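Endoglycosidase (Bacteroides thetaiotaomicron, PDB 6Q64) probably hydrolyses O-glycosidic bonds in complex N-glycans, as a glycoside hydrolase of family 18. Local coordinates at residues Val215-Leu220 with Lys246-Tyr251; Trp133-Leu138 with Asn211-Phe216; Lys92-Ser97 with Pro343-Leu348; Gly328-Tyr333 with Lys350-Gly355. The protein carries 1 engineered substitution. All blocks are in the same frame, centred on the assembly; numbering follows the deposited sequence.

Contact 1: residues Val215-Leu220 with Lys246-Tyr251; sequences VFIETL and KLVDHY
Glu218 OE2 is hydrogen-bonded to Gln214 NE2, one turn back on helix 211-224, while the methylene CG of the same side chain meets Leu247. Glu218 CG lies 4.1 Å from Leu247 CD1, and beyond CG the chain runs extended toward its polar partner. Beside it, Ile217 brings CG2 to within 4.1 Å of Leu247 CB. The same methyl approaches Val248 CG2 at 4.3 Å; with CG1 beside the backbone N (chi1 -67°), CG2 is left opposite that N, and this one branch of Ile217 serves both neighbours. Leu231 of strand 230-235 and Leu240 also touch Ile217, joining the contact to the barrel layer. The loop that ends at strand 251-254 is thus laid against a barrel helix, with Leu247 O adding a weak hydrogen bond to Ser221 OG. Across the two segments no hydrogen bond forms: the join is loose and apolar, and its cohesion comes from burying aliphatic carbon, while the carboxylate of Glu218, among the residues that touch, turns to Gln214.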
loop_
_atom_site.group_PDB
_atom_site.type_symbol
_atom_site.label_atom_id
_atom_site.label_comp_id
_atom_site.label_asym_id
_atom_site.label_seq_id
_atom_site.Cartn_x
_atom_site.Cartn_y
_atom_site.Cartn_z
ATOM N N VAL A 215 14.580 2.056 -15.265
ATOM C CA VAL A 215 15.753 1.390 -14.613
ATOM C C VAL A 215 15.682 1.687 -13.101
ATOM O O VAL A 215 16.283 0.930 -12.290
ATOM C CB VAL A 215 17.102 1.728 -15.292
ATOM C CG1 VAL A 215 17.429 3.206 -15.236
ATOM C CG2 VAL A 215 18.251 0.886 -14.740
ATOM N N PHE A 216 14.872 2.680 -12.731
ATOM C CA PHE A 216 14.502 2.954 -11.324
ATOM C C PHE A 216 13.826 1.704 -10.756
ATOM O O PHE A 216 14.388 0.987 -9.894
ATOM C CB PHE A 216 13.612 4.193 -11.251
ATOM C CG PHE A 216 13.238 4.552 -9.840
ATOM C CD1 PHE A 216 14.225 4.837 -8.909
ATOM C CD2 PHE A 216 11.909 4.558 -9.429
ATOM C CE1 PHE A 216 13.892 5.154 -7.601
ATOM C CE2 PHE A 216 11.577 4.868 -8.119
ATOM C CZ PHE A 216 12.573 5.170 -7.210
ATOM N N ILE A 217 12.647 1.428 -11.296
ATOM C CA ILE A 217 11.798 0.251 -10.959
ATOM C C ILE A 217 12.587 -1.033 -11.191
ATOM O O ILE A 217 12.419 -1.957 -10.416
ATOM C CB ILE A 217 10.536 0.281 -11.827
ATOM C CG1 ILE A 217 9.646 1.470 -11.474
ATOM C CG2 ILE A 217 9.791 -1.033 -11.746
ATOM C CD1 ILE A 217 8.569 1.704 -12.483
ATOM N N GLU A 218 13.382 -1.093 -12.253
ATOM C CA GLU A 218 14.188 -2.296 -12.578
ATOM C C GLU A 218 15.129 -2.591 -11.402
ATOM O O GLU A 218 15.240 -3.783 -11.040
ATOM C CB GLU A 218 14.947 -2.089 -13.890
ATOM C CG GLU A 218 14.476 -2.952 -15.042
ATOM C CD GLU A 218 15.242 -2.692 -16.332
ATOM O OE1 GLU A 218 16.494 -2.564 -16.271
ATOM O OE2 GLU A 218 14.591 -2.577 -17.393
ATOM N N THR A 219 15.752 -1.547 -10.825
ATOM C CA THR A 219 16.783 -1.658 -9.753
ATOM C C THR A 219 16.141 -2.033 -8.416
ATOM O O THR A 219 16.726 -2.854 -7.704
ATOM C CB THR A 219 17.575 -0.369 -9.515
ATOM O OG1 THR A 219 18.071 0.159 -10.748
ATOM C CG2 THR A 219 18.733 -0.608 -8.569
ATOM N N LEU A 220 14.990 -1.454 -8.085
ATOM C CA LEU A 220 14.191 -1.882 -6.907
ATOM C C LEU A 220 13.776 -3.352 -7.060
ATOM O O LEU A 220 14.088 -4.107 -6.145
ATOM C CB LEU A 220 12.988 -0.961 -6.743
ATOM C CG LEU A 220 13.334 0.496 -6.454
ATOM C CD1 LEU A 220 12.112 1.397 -6.555
ATOM C CD2 LEU A 220 13.965 0.618 -5.080
ATOM N N LYS A 246 4.873 -6.119 -14.708
ATOM C CA LYS A 246 5.164 -7.436 -14.086
ATOM C C LYS A 246 6.133 -7.253 -12.916
ATOM O O LYS A 246 6.234 -8.154 -12.101
ATOM C CB LYS A 246 5.715 -8.423 -15.115
ATOM C CG LYS A 246 4.699 -8.813 -16.178
ATOM C CD LYS A 246 5.226 -9.750 -17.248
ATOM C CE LYS A 246 4.139 -10.233 -18.187
ATOM N NZ LYS A 246 4.623 -10.249 -19.579
ATOM N N LEU A 247 6.807 -6.115 -12.822
ATOM C CA LEU A 247 7.834 -5.886 -11.776
ATOM C C LEU A 247 7.214 -5.210 -10.541
ATOM O O LEU A 247 7.955 -5.035 -9.523
ATOM C CB LEU A 247 8.935 -5.010 -12.371
ATOM C CG LEU A 247 9.851 -5.659 -13.397
ATOM C CD1 LEU A 247 10.986 -4.697 -13.698
ATOM C CD2 LEU A 247 10.393 -7.005 -12.928
ATOM N N VAL A 248 5.925 -4.884 -10.622
ATOM C CA VAL A 248 5.152 -4.172 -9.577
ATOM C C VAL A 248 3.986 -5.031 -9.079
ATOM O O VAL A 248 3.133 -5.434 -9.879
ATOM C CB VAL A 248 4.665 -2.853 -10.164
ATOM C CG1 VAL A 248 3.654 -2.186 -9.265
ATOM C CG2 VAL A 248 5.850 -1.957 -10.428
ATOM N N ASP A 249 3.916 -5.239 -7.768
ATOM C CA ASP A 249 3.079 -6.294 -7.166
ATOM C C ASP A 249 1.634 -5.795 -7.071
ATOM O O ASP A 249 0.722 -6.663 -7.105
ATOM C CB ASP A 249 3.713 -6.743 -5.851
ATOM C CG ASP A 249 5.095 -7.342 -6.038
ATOM O OD1 ASP A 249 5.196 -8.331 -6.785
ATOM O OD2 ASP A 249 6.060 -6.797 -5.455
ATOM N N HIS A 250 1.394 -4.484 -6.960
ATOM C CA HIS A 250 0.002 -3.942 -6.913
ATOM C C HIS A 250 -0.068 -2.558 -7.543
ATOM O O HIS A 250 0.895 -1.777 -7.416
ATOM C CB HIS A 250 -0.559 -3.773 -5.492
ATOM C CG HIS A 250 -0.907 -5.055 -4.832
ATOM N ND1 HIS A 250 -0.026 -5.697 -4.009
ATOM C CD2 HIS A 250 -1.995 -5.844 -4.920
ATOM C CE1 HIS A 250 -0.557 -6.842 -3.597
ATOM N NE2 HIS A 250 -1.759 -6.960 -4.153
ATOM N N TYR A 251 -1.212 -2.286 -8.155
ATOM C CA TYR A 251 -1.570 -0.994 -8.775
ATOM C C TYR A 251 -2.566 -0.347 -7.821
ATOM O O TYR A 251 -3.665 -0.907 -7.651
ATOM C CB TYR A 251 -2.128 -1.238 -10.182
ATOM C CG TYR A 251 -1.431 -2.322 -10.978
ATOM C CD1 TYR A 251 -0.057 -2.374 -11.066
ATOM C CD2 TYR A 251 -2.133 -3.305 -11.635
ATOM C CE1 TYR A 251 0.593 -3.385 -11.753
ATOM C CE2 TYR A 251 -1.498 -4.322 -12.327
ATOM C CZ TYR A 251 -0.128 -4.358 -12.405
ATOM O OH TYR A 251 0.527 -5.332 -13.099
#

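Contact 2: residues Trp133-Leu138 with Asn211-Phe216; sequences WIIQDL and NKMQVF
Ile135 overlaps the far end of the Phe216 ring, its CD1 methyl lying 3.5 Å from Phe216 CZ and 3.6 Å from Phe216 CE2. The two side chains point at each other, Ile135 from strand 128-135 and Phe216 from helix 211-224, and the methyl reaches the ring obliquely. Phe216 spans the gap because its CG stands opposite the backbone N (chi1 -178°), which throws the ring outward from the helix. The other branch of Ile135 has a partner of its own: CG2 packs 4.1 Å from Met213 SE, the selenium of a selenomethionine. That chain is bent at both chi2 and chi3, which folds its heavy atom in beside the isoleucine, one helical turn before the phenylalanine. Phe185 and Ile187 of strand 184-189 also touch Ile135, and Val166 of helix 162-179 touches Phe216. This is the layer between sheet and helices in a TIM barrel, and the DxxDxDxE signature of family 18 runs along strand 184-189 and one residue beyond each end, its final glutamate being engineered to glutamine. A forked aliphatic side chain with one branch on selenium and the other on the ring makes no polar demand; between these two segments the contact is apolar, resting on shape and dispersion.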
loop_
_atom_site.group_PDB
_atom_site.type_symbol
_atom_site.label_atom_id
_atom_site.label_comp_id
_atom_site.label_asym_id
_atom_site.label_seq_id
_atom_site.Cartn_x
_atom_site.Cartn_y
_atom_site.Cartn_z
ATOM N N TRP A 133 6.364 7.503 -0.217
ATOM C CA TRP A 133 6.591 8.954 -0.431
ATOM C C TRP A 133 6.585 9.222 -1.931
ATOM O O TRP A 133 6.855 8.284 -2.685
ATOM C CB TRP A 133 7.883 9.447 0.221
ATOM C CG TRP A 133 9.182 9.011 -0.391
ATOM C CD1 TRP A 133 9.677 9.394 -1.601
ATOM C CD2 TRP A 133 10.226 8.230 0.227
ATOM N NE1 TRP A 133 10.929 8.877 -1.796
ATOM C CE2 TRP A 133 11.292 8.148 -0.694
ATOM C CE3 TRP A 133 10.359 7.550 1.447
ATOM C CZ2 TRP A 133 12.463 7.432 -0.429
ATOM C CZ3 TRP A 133 11.519 6.849 1.714
ATOM C CH2 TRP A 133 12.562 6.795 0.788
ATOM N N ILE A 134 6.262 10.460 -2.300
ATOM C CA ILE A 134 6.023 10.909 -3.698
ATOM C C ILE A 134 7.341 10.807 -4.454
ATOM O O ILE A 134 8.373 11.230 -3.922
ATOM C CB ILE A 134 5.448 12.336 -3.776
ATOM C CG1 ILE A 134 3.952 12.357 -3.453
ATOM C CG2 ILE A 134 5.736 12.955 -5.143
ATOM C CD1 ILE A 134 3.414 13.748 -3.166
ATOM N N ILE A 135 7.293 10.254 -5.663
ATOM C CA ILE A 135 8.468 10.295 -6.570
ATOM C C ILE A 135 8.155 11.243 -7.728
ATOM O O ILE A 135 7.081 11.086 -8.428
ATOM C CB ILE A 135 8.952 8.879 -6.892
ATOM C CG1 ILE A 135 9.627 8.368 -5.618
ATOM C CG2 ILE A 135 9.891 8.859 -8.083
ATOM C CD1 ILE A 135 9.989 6.927 -5.620
ATOM N N GLN A 136 8.999 12.284 -7.737
ATOM C CA GLN A 136 8.927 13.538 -8.523
ATOM C C GLN A 136 10.334 13.773 -9.056
ATOM O O GLN A 136 10.521 13.552 -10.263
ATOM C CB GLN A 136 8.426 14.697 -7.656
ATOM C CG GLN A 136 8.772 16.084 -8.190
ATOM C CD GLN A 136 7.732 17.130 -7.852
ATOM O OE1 GLN A 136 6.525 16.904 -7.965
ATOM N NE2 GLN A 136 8.196 18.299 -7.440
ATOM N N ASP A 137 11.290 14.127 -8.191
ATOM C CA ASP A 137 12.674 14.450 -8.643
ATOM C C ASP A 137 13.624 13.318 -8.252
ATOM O O ASP A 137 13.276 12.559 -7.328
ATOM C CB ASP A 137 13.117 15.830 -8.150
ATOM C CG ASP A 137 12.239 16.936 -8.715
ATOM O OD1 ASP A 137 12.156 17.056 -9.957
ATOM O OD2 ASP A 137 11.600 17.634 -7.918
ATOM N N LEU A 138 14.744 13.202 -8.972
ATOM C CA LEU A 138 15.758 12.134 -8.787
ATOM C C LEU A 138 16.102 12.041 -7.303
ATOM O O LEU A 138 15.813 11.004 -6.691
ATOM C CB LEU A 138 17.001 12.444 -9.622
ATOM C CG LEU A 138 18.260 11.649 -9.269
ATOM C CD1 LEU A 138 17.989 10.159 -9.161
ATOM C CD2 LEU A 138 19.361 11.899 -10.286
ATOM N N ASN A 211 12.618 5.878 -19.819
ATOM C CA ASN A 211 13.606 4.805 -19.545
ATOM C C ASN A 211 14.200 5.021 -18.157
ATOM O O ASN A 211 14.867 4.075 -17.673
ATOM C CB ASN A 211 14.761 4.764 -20.542
ATOM C CG ASN A 211 15.678 3.563 -20.364
ATOM O OD1 ASN A 211 15.195 2.417 -20.168
ATOM N ND2 ASN A 211 17.009 3.803 -20.492
ATOM N N LYS A 212 14.049 6.224 -17.576
ATOM C CA LYS A 212 14.737 6.575 -16.294
ATOM C C LYS A 212 13.896 5.961 -15.186
ATOM O O LYS A 212 14.392 5.138 -14.405
ATOM C CB LYS A 212 15.066 8.072 -16.137
ATOM C CG LYS A 212 13.957 9.057 -16.464
ATOM C CD LYS A 212 14.415 10.466 -16.800
ATOM C CE LYS A 212 13.252 11.235 -17.400
ATOM N NZ LYS A 212 13.433 12.686 -17.219
HETATM N N MSE A 213 12.591 6.234 -15.254
HETATM C CA MSE A 213 11.651 5.535 -14.396
HETATM C C MSE A 213 11.708 4.016 -14.605
HETATM O O MSE A 213 11.322 3.267 -13.730
HETATM C CB MSE A 213 10.244 6.113 -14.577
HETATM C CG MSE A 213 9.390 6.024 -13.307
HETATM SE SE MSE A 213 10.209 6.759 -11.645
HETATM C CE MSE A 213 10.002 8.467 -12.520
ATOM N N GLN A 214 12.213 3.539 -15.739
ATOM C CA GLN A 214 12.236 2.115 -16.017
ATOM C C GLN A 214 13.393 1.462 -15.254
ATOM O O GLN A 214 13.190 0.373 -14.678
ATOM C CB GLN A 214 12.352 1.874 -17.526
ATOM C CG GLN A 214 12.709 0.443 -17.923
ATOM C CD GLN A 214 11.543 -0.528 -17.777
ATOM O OE1 GLN A 214 10.369 -0.158 -17.900
ATOM N NE2 GLN A 214 11.882 -1.778 -17.526
ATOM N N VAL A 215 14.580 2.056 -15.265
ATOM C CA VAL A 215 15.753 1.390 -14.613
ATOM C C VAL A 215 15.682 1.687 -13.101
ATOM O O VAL A 215 16.283 0.930 -12.290
ATOM C CB VAL A 215 17.102 1.728 -15.292
ATOM C CG1 VAL A 215 17.429 3.206 -15.236
ATOM C CG2 VAL A 215 18.251 0.886 -14.740
ATOM N N PHE A 216 14.872 2.680 -12.731
ATOM C CA PHE A 216 14.502 2.954 -11.324
ATOM C C PHE A 216 13.826 1.704 -10.756
ATOM O O PHE A 216 14.388 0.987 -9.894
ATOM C CB PHE A 216 13.612 4.193 -11.251
ATOM C CG PHE A 216 13.238 4.552 -9.840
ATOM C CD1 PHE A 216 14.225 4.837 -8.909
ATOM C CD2 PHE A 216 11.909 4.558 -9.429
ATOM C CE1 PHE A 216 13.892 5.154 -7.601
ATOM C CE2 PHE A 216 11.577 4.868 -8.119
ATOM C CZ PHE A 216 12.573 5.170 -7.210
#

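Contact 3: residues Lys92-Ser97 with Pro343-Leu348; sequences KMLPDS and PPYKWL
A type II beta turn from Pro343 to Lys346 leads into helix 346-358, the last helix of the barrel, and its Tyr345, at the N-cap position, projects onto the loop that precedes strand 100-102. Pro95 of that loop lies over one face of the tyrosine ring, set toward the rim: Pro95 CD stands 3.8 Å from the ring centroid, only 17° off the normal, a CH-pi contact in which the two side chains are roughly perpendicular. Pro95 CG reaches further back along the tyrosine, to 3.5 Å from Tyr345 CB. At the ring's other end Leu94 CD2 approaches obliquely, 3.6 Å from Tyr345 CZ and 3.2 Å from Tyr345 OH. The aromatic side chain is therefore engaged from its root to its hydroxyl by two consecutive loop residues. Its CG lies opposite the carbonyl carbon (chi1 -82°), which directs the ring across to the loop. Asp338 accepts hydrogen bonds from Trp347 N and Leu348 N at the start of the helix. With an alanine at Tyr345, Pro95 would probably lose the aromatic face it rests on and Leu94 CD2 its neighbour, opening a gap in this buried seam. A proline CH group over the tyrosine face, backed by aliphatic packing, thus joins loop to helix start without a single hydrogen bond between the two segments.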
loop_
_atom_site.group_PDB
_atom_site.type_symbol
_atom_site.label_atom_id
_atom_site.label_comp_id
_atom_site.label_asym_id
_atom_site.label_seq_id
_atom_site.Cartn_x
_atom_site.Cartn_y
_atom_site.Cartn_z
ATOM N N LYS A 92 0.635 -3.920 15.089
ATOM C CA LYS A 92 0.285 -5.282 15.575
ATOM C C LYS A 92 -1.157 -5.322 16.094
ATOM O O LYS A 92 -1.716 -6.423 16.268
ATOM C CB LYS A 92 1.302 -5.781 16.606
ATOM C CG LYS A 92 1.324 -5.067 17.959
ATOM C CD LYS A 92 1.993 -5.893 19.048
ATOM C CE LYS A 92 2.268 -5.092 20.310
ATOM N NZ LYS A 92 3.330 -5.699 21.153
HETATM N N MSE A 93 -1.755 -4.133 16.294
HETATM C CA MSE A 93 -3.117 -4.026 16.815
HETATM C C MSE A 93 -4.119 -3.708 15.710
HETATM O O MSE A 93 -5.298 -3.485 15.974
HETATM C CB MSE A 93 -3.215 -2.936 17.901
HETATM C CG MSE A 93 -2.488 -3.238 19.221
HETATM SE SE MSE A 93 -2.765 -5.063 19.891
HETATM C CE MSE A 93 -1.241 -6.253 19.648
ATOM N N LEU A 94 -3.652 -3.663 14.463
ATOM C CA LEU A 94 -4.543 -3.427 13.343
ATOM C C LEU A 94 -5.474 -4.617 13.227
ATOM O O LEU A 94 -5.121 -5.716 13.615
ATOM C CB LEU A 94 -3.712 -3.309 12.072
ATOM C CG LEU A 94 -2.960 -2.003 11.881
ATOM C CD1 LEU A 94 -1.951 -2.139 10.740
ATOM C CD2 LEU A 94 -3.958 -0.893 11.622
ATOM N N PRO A 95 -6.639 -4.461 12.588
ATOM C CA PRO A 95 -7.477 -5.609 12.251
ATOM C C PRO A 95 -6.655 -6.728 11.601
ATOM O O PRO A 95 -5.774 -6.454 10.808
ATOM C CB PRO A 95 -8.472 -5.021 11.265
ATOM C CG PRO A 95 -8.558 -3.542 11.664
ATOM C CD PRO A 95 -7.162 -3.178 12.099
ATOM N N ASP A 96 -6.919 -7.958 12.012
ATOM C CA ASP A 96 -6.152 -9.161 11.602
ATOM C C ASP A 96 -6.297 -9.384 10.090
ATOM O O ASP A 96 -5.503 -10.116 9.551
ATOM C CB ASP A 96 -6.608 -10.389 12.398
ATOM C CG ASP A 96 -6.251 -10.298 13.869
ATOM O OD1 ASP A 96 -5.428 -9.396 14.200
ATOM O OD2 ASP A 96 -6.760 -11.151 14.669
ATOM N N SER A 97 -7.281 -8.771 9.449
ATOM C CA SER A 97 -7.605 -8.916 8.009
ATOM C C SER A 97 -6.768 -7.948 7.153
ATOM O O SER A 97 -6.847 -8.030 5.926
ATOM C CB SER A 97 -9.080 -8.622 7.804
ATOM O OG SER A 97 -9.419 -7.342 8.373
ATOM N N PRO A 343 -17.796 0.052 15.945
ATOM C CA PRO A 343 -16.554 -0.273 16.644
ATOM C C PRO A 343 -15.324 0.376 16.057
ATOM O O PRO A 343 -15.390 0.837 14.934
ATOM C CB PRO A 343 -16.311 -1.760 16.356
ATOM C CG PRO A 343 -17.189 -2.079 15.157
ATOM C CD PRO A 343 -18.345 -1.102 15.221
ATOM N N PRO A 344 -14.144 0.293 16.707
ATOM C CA PRO A 344 -12.905 0.770 16.099
ATOM C C PRO A 344 -12.588 -0.042 14.839
ATOM O O PRO A 344 -12.752 -1.269 14.904
ATOM C CB PRO A 344 -11.822 0.583 17.175
ATOM C CG PRO A 344 -12.404 -0.416 18.150
ATOM C CD PRO A 344 -13.907 -0.277 18.042
ATOM N N TYR A 345 -12.130 0.663 13.787
ATOM C CA TYR A 345 -11.870 0.174 12.398
ATOM C C TYR A 345 -13.173 -0.379 11.779
ATOM O O TYR A 345 -13.182 -1.377 11.015
ATOM C CB TYR A 345 -10.696 -0.809 12.362
ATOM C CG TYR A 345 -9.346 -0.143 12.325
ATOM C CD1 TYR A 345 -8.861 0.431 11.167
ATOM C CD2 TYR A 345 -8.560 -0.055 13.457
ATOM C CE1 TYR A 345 -7.629 1.067 11.134
ATOM C CE2 TYR A 345 -7.323 0.563 13.446
ATOM C CZ TYR A 345 -6.859 1.128 12.276
ATOM O OH TYR A 345 -5.645 1.738 12.248
ATOM N N LYS A 346 -14.268 0.313 12.077
ATOM C CA LYS A 346 -15.638 -0.104 11.711
ATOM C C LYS A 346 -15.641 -0.455 10.225
ATOM O O LYS A 346 -16.043 -1.582 9.868
ATOM C CB LYS A 346 -16.621 1.037 12.007
ATOM C CG LYS A 346 -18.082 0.740 11.705
ATOM C CD LYS A 346 -18.934 1.954 11.843
ATOM C CE LYS A 346 -20.404 1.718 11.556
ATOM N NZ LYS A 346 -21.133 3.018 11.453
ATOM N N TRP A 347 -15.222 0.511 9.413
ATOM C CA TRP A 347 -15.489 0.526 7.957
ATOM C C TRP A 347 -14.551 -0.460 7.276
ATOM O O TRP A 347 -15.023 -1.363 6.577
ATOM C CB TRP A 347 -15.336 1.943 7.427
ATOM C CG TRP A 347 -16.424 2.823 7.949
ATOM C CD1 TRP A 347 -16.285 3.951 8.693
ATOM C CD2 TRP A 347 -17.834 2.634 7.778
ATOM N NE1 TRP A 347 -17.507 4.508 8.959
ATOM C CE2 TRP A 347 -18.477 3.710 8.427
ATOM C CE3 TRP A 347 -18.613 1.689 7.099
ATOM C CZ2 TRP A 347 -19.861 3.845 8.449
ATOM C CZ3 TRP A 347 -19.983 1.814 7.126
ATOM C CH2 TRP A 347 -20.596 2.868 7.817
ATOM N N LEU A 348 -13.258 -0.347 7.540
ATOM C CA LEU A 348 -12.310 -1.338 6.992
ATOM C C LEU A 348 -12.765 -2.772 7.341
ATOM O O LEU A 348 -12.799 -3.611 6.434
ATOM C CB LEU A 348 -10.904 -1.016 7.494
ATOM C CG LEU A 348 -9.791 -1.794 6.797
ATOM C CD1 LEU A 348 -9.791 -1.541 5.289
ATOM C CD2 LEU A 348 -8.434 -1.451 7.401
#

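Contact 4: residues Gly328-Tyr333 with Lys350-Gly355; sequences GGIGTY and KALYFG
No aromatic face or edge enters the meeting of Ile330 with Ala351 and Leu352; the rings nearby are engaged with other partners, Tyr333 meeting Trp104 edge-to-face and Phe354 touching Thr318. What remains is a purely aliphatic join between strand 329-333 and helix 346-358. Ile330 CD1 presses against the methyl of Ala351, 3.5 Å from its CB, the small residue allowing the strand side chain to come in close to the helix backbone. One carbon nearer the root, Ile330 CG1 lies 3.8 Å from Leu352 CD2. These two side chains lie antiparallel, side by side, and Leu352 CD2 stays within 4.1 Å of Ile330 CD1 as well, so a single leucine methyl touches both CG1 and CD1. Placing CG1 of Ile330 between the backbone N and the carbonyl carbon (chi1 61°) is what carries CD1 to the helix. Gly329 and Gly331 flank Ile330, which alone among residues 328-333 touches the helix segment. Ile313 and Tyr316 of helix 311-317 also touch Ile330, and Leu348 joins from one turn earlier on helix 346-358. The strand itself is hydrogen-bonded to strand 72-76 through Ile330 and to strand 280-285 through Gly329 and Gly331, so strand 329-333 sits between strands 72-76 and 280-285, with helices 346-358 and 311-317 packed on it.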
loop_
_atom_site.group_PDB
_atom_site.type_symbol
_atom_site.label_atom_id
_atom_site.label_comp_id
_atom_site.label_asym_id
_atom_site.label_seq_id
_atom_site.Cartn_x
_atom_site.Cartn_y
_atom_site.Cartn_z
ATOM N N GLY A 328 -8.607 -6.753 -6.354
ATOM C CA GLY A 328 -7.524 -7.398 -5.608
ATOM C C GLY A 328 -7.512 -6.970 -4.160
ATOM O O GLY A 328 -6.973 -7.743 -3.350
ATOM N N GLY A 329 -7.995 -5.758 -3.879
ATOM C CA GLY A 329 -8.105 -5.250 -2.516
ATOM C C GLY A 329 -8.650 -3.839 -2.398
ATOM O O GLY A 329 -8.833 -3.143 -3.399
ATOM N N ILE A 330 -8.870 -3.424 -1.155
ATOM C CA ILE A 330 -9.301 -2.052 -0.786
ATOM C C ILE A 330 -8.393 -1.552 0.331
ATOM O O ILE A 330 -7.740 -2.389 0.979
ATOM C CB ILE A 330 -10.769 -2.048 -0.348
ATOM C CG1 ILE A 330 -10.965 -2.928 0.880
ATOM C CG2 ILE A 330 -11.675 -2.484 -1.483
ATOM C CD1 ILE A 330 -11.689 -2.207 1.950
ATOM N N GLY A 331 -8.371 -0.238 0.509
ATOM C CA GLY A 331 -7.624 0.455 1.563
ATOM C C GLY A 331 -8.208 1.829 1.876
ATOM O O GLY A 331 -9.089 2.323 1.166
ATOM N N THR A 332 -7.682 2.456 2.914
ATOM C CA THR A 332 -8.127 3.770 3.408
ATOM C C THR A 332 -6.891 4.632 3.569
ATOM O O THR A 332 -5.838 4.094 3.946
ATOM C CB THR A 332 -8.858 3.541 4.719
ATOM O OG1 THR A 332 -7.931 2.693 5.395
ATOM C CG2 THR A 332 -10.211 2.877 4.564
ATOM N N TYR A 333 -7.009 5.896 3.183
ATOM C CA TYR A 333 -5.985 6.946 3.414
ATOM C C TYR A 333 -6.200 7.473 4.830
ATOM O O TYR A 333 -7.335 7.890 5.136
ATOM C CB TYR A 333 -6.106 8.026 2.339
ATOM C CG TYR A 333 -5.205 9.216 2.506
ATOM C CD1 TYR A 333 -3.832 9.105 2.383
ATOM C CD2 TYR A 333 -5.739 10.465 2.770
ATOM C CE1 TYR A 333 -3.007 10.212 2.532
ATOM C CE2 TYR A 333 -4.937 11.588 2.892
ATOM C CZ TYR A 333 -3.565 11.460 2.778
ATOM O OH TYR A 333 -2.799 12.581 2.931
ATOM N N LYS A 350 -15.697 -4.115 8.213
ATOM C CA LYS A 350 -16.967 -4.403 7.540
ATOM C C LYS A 350 -16.658 -4.664 6.065
ATOM O O LYS A 350 -17.083 -5.711 5.539
ATOM C CB LYS A 350 -17.924 -3.220 7.692
ATOM C CG LYS A 350 -19.393 -3.576 7.517
ATOM C CD LYS A 350 -20.254 -2.376 7.680
ATOM C CE LYS A 350 -21.413 -2.622 8.617
ATOM N NZ LYS A 350 -22.518 -3.301 7.885
ATOM N N ALA A 351 -15.938 -3.739 5.432
ATOM C CA ALA A 351 -15.596 -3.802 3.997
ATOM C C ALA A 351 -14.989 -5.174 3.720
ATOM O O ALA A 351 -15.569 -5.900 2.913
ATOM C CB ALA A 351 -14.680 -2.680 3.619
ATOM N N LEU A 352 -13.949 -5.576 4.449
ATOM C CA LEU A 352 -13.267 -6.884 4.210
ATOM C C LEU A 352 -14.185 -8.054 4.538
ATOM O O LEU A 352 -13.977 -9.117 3.971
ATOM C CB LEU A 352 -11.972 -6.936 5.010
ATOM C CG LEU A 352 -11.022 -5.813 4.612
ATOM C CD1 LEU A 352 -9.780 -5.792 5.455
ATOM C CD2 LEU A 352 -10.655 -5.961 3.138
ATOM N N TYR A 353 -15.184 -7.853 5.384
ATOM C CA TYR A 353 -16.157 -8.908 5.721
ATOM C C TYR A 353 -17.094 -9.052 4.521
ATOM O O TYR A 353 -17.474 -10.181 4.141
ATOM C CB TYR A 353 -16.889 -8.570 7.025
ATOM C CG TYR A 353 -18.127 -9.411 7.263
ATOM C CD1 TYR A 353 -18.017 -10.761 7.569
ATOM C CD2 TYR A 353 -19.398 -8.855 7.203
ATOM C CE1 TYR A 353 -19.145 -11.555 7.750
ATOM C CE2 TYR A 353 -20.526 -9.630 7.387
ATOM C CZ TYR A 353 -20.405 -10.990 7.634
ATOM O OH TYR A 353 -21.526 -11.742 7.850
ATOM N N PHE A 354 -17.469 -7.915 3.936
ATOM C CA PHE A 354 -18.332 -7.854 2.719
ATOM C C PHE A 354 -17.555 -8.490 1.537
ATOM O O PHE A 354 -18.022 -9.458 0.966
ATOM C CB PHE A 354 -18.852 -6.419 2.532
ATOM C CG PHE A 354 -20.169 -6.158 3.219
ATOM C CD1 PHE A 354 -20.354 -6.461 4.557
ATOM C CD2 PHE A 354 -21.244 -5.626 2.535
ATOM C CE1 PHE A 354 -21.577 -6.239 5.177
ATOM C CE2 PHE A 354 -22.467 -5.421 3.153
ATOM C CZ PHE A 354 -22.628 -5.716 4.478
ATOM N N GLY A 355 -16.315 -8.079 1.308
ATOM C CA GLY A 355 -15.475 -8.562 0.204
ATOM C C GLY A 355 -15.146 -10.043 0.264
ATOM O O GLY A 355 -15.049 -10.659 -0.814
#

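The four contacts form two pairs on opposite sides of the barrel. Contacts 1 and 2, with centres 11 Å apart, share helix 211-224, which gives Ile217 and Glu218 to contact 1 and Met213 and Phe216 to contact 2. Contacts 3 and 4, also 11 Å apart, share helix 346-358 and touch directly through Ser97 with Leu352 and Leu348 with Ile330. Between the pairs the centres lie 24 to 33 Å apart. Contacts 2 and 4 reach the same parallel sheet. Along the chain, contact 3 encloses contacts 1 and 2 and interleaves with contact 4, so the last helix is tied back both to an early loop and to the last strand.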